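Local coordinates for cytochrome c-552/4 domain-containing protein (Ignicoccus hospitalis KIN4/I, PDB 4QO5) that binds eight c-type haems as a membrane-associated octahaem cytochrome c and probably passes electrons along them, at the heme c site. Sequence-based numbering; all coordinates share one arbitrary frame. Chains: chain A/B, Hypothetical multiheme protein.

The heme c site. Residues chain A 246, 250, 254-255, 258, 280, 282, 284, 287-288, 312-316, 407, 410-411, 415, 485-487; chain B 201, 221. With HEC (heme c), chain C; HEC (heme c), chain D.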
# COMPACT_ATOMS: atom_id res chain seq x y z
N ALA A 246 11.27 0.90 3.65
CA ALA A 246 12.08 0.98 2.43
C ALA A 246 11.28 0.57 1.18
O ALA A 246 11.37 1.24 0.14
CB ALA A 246 13.39 0.21 2.58
N TRP A 250 10.54 3.23 -1.85
CA TRP A 250 10.99 2.89 -3.20
C TRP A 250 9.84 2.85 -4.21
O TRP A 250 9.99 3.31 -5.33
CB TRP A 250 11.71 1.55 -3.19
CG TRP A 250 12.28 1.15 -4.51
CD1 TRP A 250 13.50 1.45 -4.99
CD2 TRP A 250 11.63 0.35 -5.51
NE1 TRP A 250 13.67 0.89 -6.25
CE2 TRP A 250 12.53 0.20 -6.58
CE3 TRP A 250 10.37 -0.26 -5.60
CZ2 TRP A 250 12.22 -0.53 -7.73
CZ3 TRP A 250 10.06 -0.97 -6.74
CH2 TRP A 250 10.97 -1.11 -7.78
N LYS A 254 10.71 7.63 -8.16
CA LYS A 254 10.75 7.48 -9.61
C LYS A 254 11.47 6.21 -10.05
O LYS A 254 11.08 5.60 -11.05
CB LYS A 254 11.35 8.73 -10.28
CG LYS A 254 10.57 10.00 -9.93
CD LYS A 254 11.10 11.25 -10.66
CE LYS A 254 10.55 11.36 -12.07
NZ LYS A 254 10.91 12.69 -12.69
N HIS A 255 12.50 5.79 -9.31
CA HIS A 255 13.16 4.53 -9.61
C HIS A 255 12.12 3.41 -9.63
O HIS A 255 12.10 2.58 -10.55
CB HIS A 255 14.15 4.16 -8.52
CG HIS A 255 15.29 5.11 -8.41
ND1 HIS A 255 15.84 5.48 -7.20
CD2 HIS A 255 15.99 5.77 -9.36
CE1 HIS A 255 16.83 6.33 -7.41
NE2 HIS A 255 16.95 6.50 -8.71
N ILE A 258 9.38 3.67 -12.59
CA ILE A 258 9.96 3.23 -13.85
C ILE A 258 10.17 1.71 -13.88
O ILE A 258 9.91 1.05 -14.90
CB ILE A 258 11.30 3.96 -14.11
CG1 ILE A 258 11.04 5.45 -14.33
CG2 ILE A 258 11.99 3.40 -15.33
CD1 ILE A 258 12.33 6.29 -14.25
N THR A 280 17.50 -0.09 -16.40
CA THR A 280 17.62 1.36 -16.42
C THR A 280 17.03 2.01 -15.16
O THR A 280 17.02 3.23 -15.04
CB THR A 280 16.97 1.97 -17.67
OG1 THR A 280 15.68 1.38 -17.86
CG2 THR A 280 17.82 1.70 -18.90
N PRO A 282 17.01 1.18 -10.74
CA PRO A 282 17.59 0.33 -9.69
C PRO A 282 16.54 -0.24 -8.72
O PRO A 282 15.57 0.44 -8.39
CB PRO A 282 18.48 1.31 -8.94
CG PRO A 282 17.75 2.63 -9.07
CD PRO A 282 17.12 2.61 -10.43
N CYS A 284 16.23 -2.67 -4.89
CA CYS A 284 16.95 -2.81 -3.62
C CYS A 284 18.31 -3.45 -3.82
O CYS A 284 19.32 -2.94 -3.34
CB CYS A 284 16.17 -3.68 -2.65
SG CYS A 284 14.39 -3.59 -2.83
N CYS A 287 21.38 -1.37 -5.35
CA CYS A 287 22.13 -0.44 -4.53
C CYS A 287 22.73 -1.07 -3.28
O CYS A 287 23.67 -0.53 -2.72
CB CYS A 287 21.25 0.74 -4.15
SG CYS A 287 20.73 1.65 -5.63
N HIS A 288 22.19 -2.21 -2.88
CA HIS A 288 22.55 -2.81 -1.59
C HIS A 288 23.38 -4.07 -1.60
O HIS A 288 24.03 -4.35 -0.59
CB HIS A 288 21.29 -3.06 -0.77
CG HIS A 288 20.72 -1.81 -0.21
ND1 HIS A 288 21.36 -1.09 0.78
CD2 HIS A 288 19.63 -1.09 -0.56
CE1 HIS A 288 20.67 -0.00 1.05
NE2 HIS A 288 19.60 0.01 0.27
N LEU A 312 26.73 0.53 4.02
CA LEU A 312 26.07 1.60 4.77
C LEU A 312 27.06 2.42 5.60
O LEU A 312 27.91 1.85 6.30
CB LEU A 312 25.00 1.00 5.68
CG LEU A 312 24.04 0.01 5.03
CD1 LEU A 312 23.20 -0.71 6.10
CD2 LEU A 312 23.14 0.71 4.01
N TRP A 313 26.96 3.74 5.54
CA TRP A 313 27.86 4.57 6.35
C TRP A 313 27.16 5.06 7.62
O TRP A 313 27.80 5.33 8.63
CB TRP A 313 28.44 5.76 5.56
CG TRP A 313 27.43 6.65 4.81
CD1 TRP A 313 27.00 7.90 5.18
CD2 TRP A 313 26.80 6.37 3.54
NE1 TRP A 313 26.12 8.40 4.24
CE2 TRP A 313 25.98 7.48 3.23
CE3 TRP A 313 26.84 5.29 2.65
CZ2 TRP A 313 25.21 7.54 2.06
CZ3 TRP A 313 26.08 5.35 1.49
CH2 TRP A 313 25.27 6.48 1.20
N VAL A 314 25.85 5.21 7.55
CA VAL A 314 25.11 5.75 8.69
C VAL A 314 23.83 4.97 8.93
O VAL A 314 23.05 4.74 8.00
CB VAL A 314 24.81 7.25 8.50
CG1 VAL A 314 24.00 7.49 7.20
CG2 VAL A 314 24.08 7.82 9.72
N ARG A 315 23.62 4.52 10.16
CA ARG A 315 22.41 3.75 10.48
C ARG A 315 21.22 4.69 10.56
O ARG A 315 21.15 5.53 11.47
CB ARG A 315 22.57 2.98 11.79
CG ARG A 315 21.41 2.01 12.09
CD ARG A 315 21.76 0.62 11.60
NE ARG A 315 20.65 -0.33 11.62
CZ ARG A 315 20.47 -1.26 12.55
NH1 ARG A 315 21.31 -1.38 13.58
NH2 ARG A 315 19.44 -2.10 12.46
N LEU A 316 20.28 4.55 9.62
CA LEU A 316 19.10 5.42 9.56
C LEU A 316 18.02 4.99 10.54
O LEU A 316 17.12 5.78 10.85
CB LEU A 316 18.51 5.42 8.15
CG LEU A 316 19.40 5.89 7.00
CD1 LEU A 316 18.56 6.01 5.72
CD2 LEU A 316 20.10 7.21 7.32
N CYS A 407 25.30 5.26 -8.22
CA CYS A 407 24.42 6.28 -8.81
C CYS A 407 24.99 6.81 -10.11
O CYS A 407 24.22 7.17 -11.03
CB CYS A 407 24.24 7.50 -7.90
SG CYS A 407 24.11 7.11 -6.18
N CYS A 410 24.14 6.19 -13.73
CA CYS A 410 22.93 6.80 -14.32
C CYS A 410 22.70 8.29 -14.05
O CYS A 410 21.66 8.84 -14.43
CB CYS A 410 21.71 6.02 -13.87
SG CYS A 410 21.91 4.24 -14.13
N HIS A 411 23.66 8.92 -13.39
CA HIS A 411 23.55 10.31 -12.95
C HIS A 411 24.94 10.88 -12.85
O HIS A 411 25.88 10.13 -12.66
CB HIS A 411 22.99 10.36 -11.54
CG HIS A 411 21.59 9.89 -11.42
ND1 HIS A 411 20.53 10.53 -12.05
CD2 HIS A 411 21.04 8.88 -10.71
CE1 HIS A 411 19.41 9.91 -11.76
NE2 HIS A 411 19.69 8.90 -10.95
N TYR A 415 25.00 15.45 -8.57
CA TYR A 415 23.59 15.11 -8.39
C TYR A 415 23.43 14.12 -7.23
O TYR A 415 22.62 14.32 -6.31
CB TYR A 415 23.13 14.47 -9.70
CG TYR A 415 21.66 14.11 -9.87
CD1 TYR A 415 21.15 12.94 -9.35
CD2 TYR A 415 20.82 14.92 -10.63
CE1 TYR A 415 19.82 12.58 -9.55
CE2 TYR A 415 19.49 14.58 -10.83
CZ TYR A 415 19.00 13.41 -10.29
OH TYR A 415 17.69 13.08 -10.50
N ALA A 485 16.87 9.30 1.95
CA ALA A 485 17.90 8.44 1.37
C ALA A 485 17.48 7.83 0.05
O ALA A 485 18.31 7.67 -0.85
CB ALA A 485 18.28 7.33 2.36
N MET A 486 16.20 7.45 -0.08
CA MET A 486 15.79 6.65 -1.23
C MET A 486 14.67 7.29 -2.06
O MET A 486 13.93 6.59 -2.76
CB MET A 486 15.38 5.25 -0.77
CG MET A 486 16.62 4.43 -0.38
SD MET A 486 16.14 2.90 0.45
CE MET A 486 15.78 3.54 2.10
N ASN A 487 14.57 8.62 -1.96
CA ASN A 487 13.76 9.43 -2.86
C ASN A 487 12.27 9.21 -2.71
O ASN A 487 11.55 9.06 -3.71
CB ASN A 487 14.18 9.18 -4.31
CG ASN A 487 15.66 9.28 -4.49
OD1 ASN A 487 16.28 10.26 -4.09
ND2 ASN A 487 16.26 8.24 -5.06
N HIS B 201 12.12 17.31 -9.01
CA HIS B 201 11.25 17.21 -10.19
C HIS B 201 9.78 17.38 -9.85
O HIS B 201 8.92 16.72 -10.41
CB HIS B 201 11.53 15.90 -10.94
CG HIS B 201 12.99 15.71 -11.24
ND1 HIS B 201 13.87 15.16 -10.33
CD2 HIS B 201 13.74 16.08 -12.31
CE1 HIS B 201 15.09 15.18 -10.83
NE2 HIS B 201 15.04 15.72 -12.03
N ARG B 221 12.76 11.31 -17.78
CA ARG B 221 13.89 11.18 -18.69
C ARG B 221 14.58 9.85 -18.34
O ARG B 221 14.33 9.32 -17.26
CB ARG B 221 14.85 12.37 -18.50
CG ARG B 221 15.61 12.31 -17.17
CD ARG B 221 16.60 13.48 -16.97
NE ARG B 221 17.44 13.17 -15.82
CZ ARG B 221 17.11 13.42 -14.56
NH1 ARG B 221 17.92 13.02 -13.58
NH2 ARG B 221 15.97 14.04 -14.26
FE HEC C . 18.04 1.45 0.35
CHA HEC C . 19.28 2.93 3.20
CHB HEC C . 16.77 -1.14 2.19
CHC HEC C . 16.22 0.47 -2.33
CHD HEC C . 19.96 3.38 -1.59
NA HEC C . 18.05 0.98 2.30
C1A HEC C . 18.54 1.77 3.33
C2A HEC C . 18.13 1.17 4.58
C3A HEC C . 17.42 0.06 4.31
C4A HEC C . 17.36 -0.10 2.87
CMA HEC C . 16.77 -0.93 5.32
CAA HEC C . 18.46 1.77 5.97
CBA HEC C . 19.55 0.93 6.64
CGA HEC C . 19.98 1.72 7.85
O1A HEC C . 19.30 1.62 8.90
O2A HEC C . 20.97 2.48 7.73
NB HEC C . 16.81 -0.09 0.00
C1B HEC C . 16.31 -0.97 0.93
C2B HEC C . 15.14 -1.58 0.40
C3B HEC C . 15.00 -1.06 -0.83
C4B HEC C . 16.05 -0.15 -1.11
CMB HEC C . 14.32 -2.62 1.21
CAB HEC C . 13.97 -1.17 -1.94
CBB HEC C . 12.54 -1.35 -1.42
NC HEC C . 18.13 1.73 -1.57
C1C HEC C . 17.24 1.35 -2.55
C2C HEC C . 17.72 1.81 -3.84
C3C HEC C . 18.55 2.83 -3.52
C4C HEC C . 18.94 2.67 -2.16
CMC HEC C . 16.75 1.78 -5.04
CAC HEC C . 19.35 3.86 -4.34
CBC HEC C . 18.76 4.32 -5.68
ND HEC C . 19.42 2.92 0.75
C1D HEC C . 20.07 3.62 -0.25
C2D HEC C . 20.91 4.62 0.35
C3D HEC C . 20.67 4.50 1.84
C4D HEC C . 19.74 3.40 2.00
CMD HEC C . 21.80 5.64 -0.40
CAD HEC C . 21.35 5.29 2.96
CBD HEC C . 22.66 4.51 3.21
CGD HEC C . 23.10 4.70 4.64
O1D HEC C . 22.23 4.99 5.49
O2D HEC C . 24.32 4.58 4.93
FE HEC D . 18.32 7.72 -9.81
CHA HEC D . 15.61 9.61 -10.66
CHB HEC D . 19.03 9.89 -7.22
CHC HEC D . 20.75 5.63 -8.66
CHD HEC D . 18.15 6.02 -12.72
NA HEC D . 17.47 9.39 -9.08
C1A HEC D . 16.33 10.02 -9.57
C2A HEC D . 16.02 11.16 -8.73
C3A HEC D . 16.98 11.23 -7.80
C4A HEC D . 17.90 10.13 -7.99
CMA HEC D . 17.09 12.27 -6.67
CAA HEC D . 14.83 12.16 -8.89
CBA HEC D . 13.64 11.68 -8.03
CGA HEC D . 12.60 12.76 -7.82
O1A HEC D . 12.86 13.94 -8.16
O2A HEC D . 11.50 12.45 -7.28
NB HEC D . 19.67 7.77 -8.27
C1B HEC D . 19.69 8.69 -7.24
C2B HEC D . 20.52 8.21 -6.18
C3B HEC D . 20.98 7.00 -6.56
C4B HEC D . 20.47 6.73 -7.89
CMB HEC D . 20.70 9.04 -4.89
CAB HEC D . 21.82 5.92 -5.81
CBB HEC D . 21.88 6.03 -4.26
NC HEC D . 19.26 6.19 -10.54
C1C HEC D . 20.20 5.40 -9.90
C2C HEC D . 20.66 4.37 -10.81
C3C HEC D . 19.77 4.38 -11.81
C4C HEC D . 19.01 5.60 -11.74
CMC HEC D . 21.53 3.20 -10.27
CAC HEC D . 19.53 3.51 -13.06
CBC HEC D . 19.82 2.00 -12.92
ND HEC D . 17.09 7.81 -11.43
C1D HEC D . 17.23 7.01 -12.56
C2D HEC D . 16.25 7.38 -13.55
C3D HEC D . 15.47 8.49 -12.89
C4D HEC D . 16.05 8.69 -11.59
CMD HEC D . 16.06 6.77 -14.95
CAD HEC D . 14.28 9.26 -13.50
CBD HEC D . 14.81 10.62 -13.94
CGD HEC D . 13.70 11.65 -13.87
O1D HEC D . 13.43 12.16 -12.75
O2D HEC D . 13.09 11.98 -14.92
O HOH W 1 11.15 15.90 -6.76
O HOH W 2 11.60 9.89 -6.51
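Two neighbouring haems c form a pair likely to pass electrons. At one end, the propionates of heme c of chain C meet backbone N-H groups. O2D accepts from A:Trp313 N and, almost straight (176°), from A:Val314 N. O2D of heme c of chain C also lies 3.3 Å above the indole face of A:Trp313. A:Leu316 N donates to O2A of heme c of chain C at 2.9 Å, and A:Arg315 NE makes a longer salt bridge to its O1A. The iron has His/Met ligation: A:His288 NE2 is the proximal ligand, and A:Met486 SD binds FE of heme c of chain C opposite at 2.4 Å. A bend at chi3 (-79°) lays the methionine CE over the pyrrole A side. A:Cys284 and A:Cys287 carry the thioethers of the CXXCH motif. Between the haems, A:Pro282 CG lies over the imidazole face of A:His255. A:Trp250 NE1 donates a hydrogen bond, in its ring plane, to a lone pair of A:Pro282 O.

The haem of chain D is bis-histidine. Proximal A:His411 and distal A:His255 bind its iron through NE2 at 179°. A:Cys407, A:Cys410 and A:His411 form the second CXXCH. A:Tyr415 stands edge-to-face on pyrrole A, its CE1 over the rim of one A:His411 face. B:Arg221 NH1 donates to A:Tyr415 OH at 3.1 Å, in the guanidinium plane. A:Lys254 NZ makes a hydrogen bond and salt bridge to O1D of the D-ring propionate of heme c of chain D at 2.6 Å. B:Arg221 N donates to O2D there. B:His201 ND1 donates nearly in its ring plane to O1A of the A-ring propionate of heme c of chain D at 2.7 Å, while O1D sits over the ring centre. An alanine here would lose this imidazole bond and would probably loosen the A-ring propionate's tie to chain B.

Helices 246-252, 254-262, 284-288, the ends of 393-407 and 464-485, and the start of 413-447 frame the pair. In the deposited three-copy assembly, chain B covers the outer propionates; this may be the biological interface.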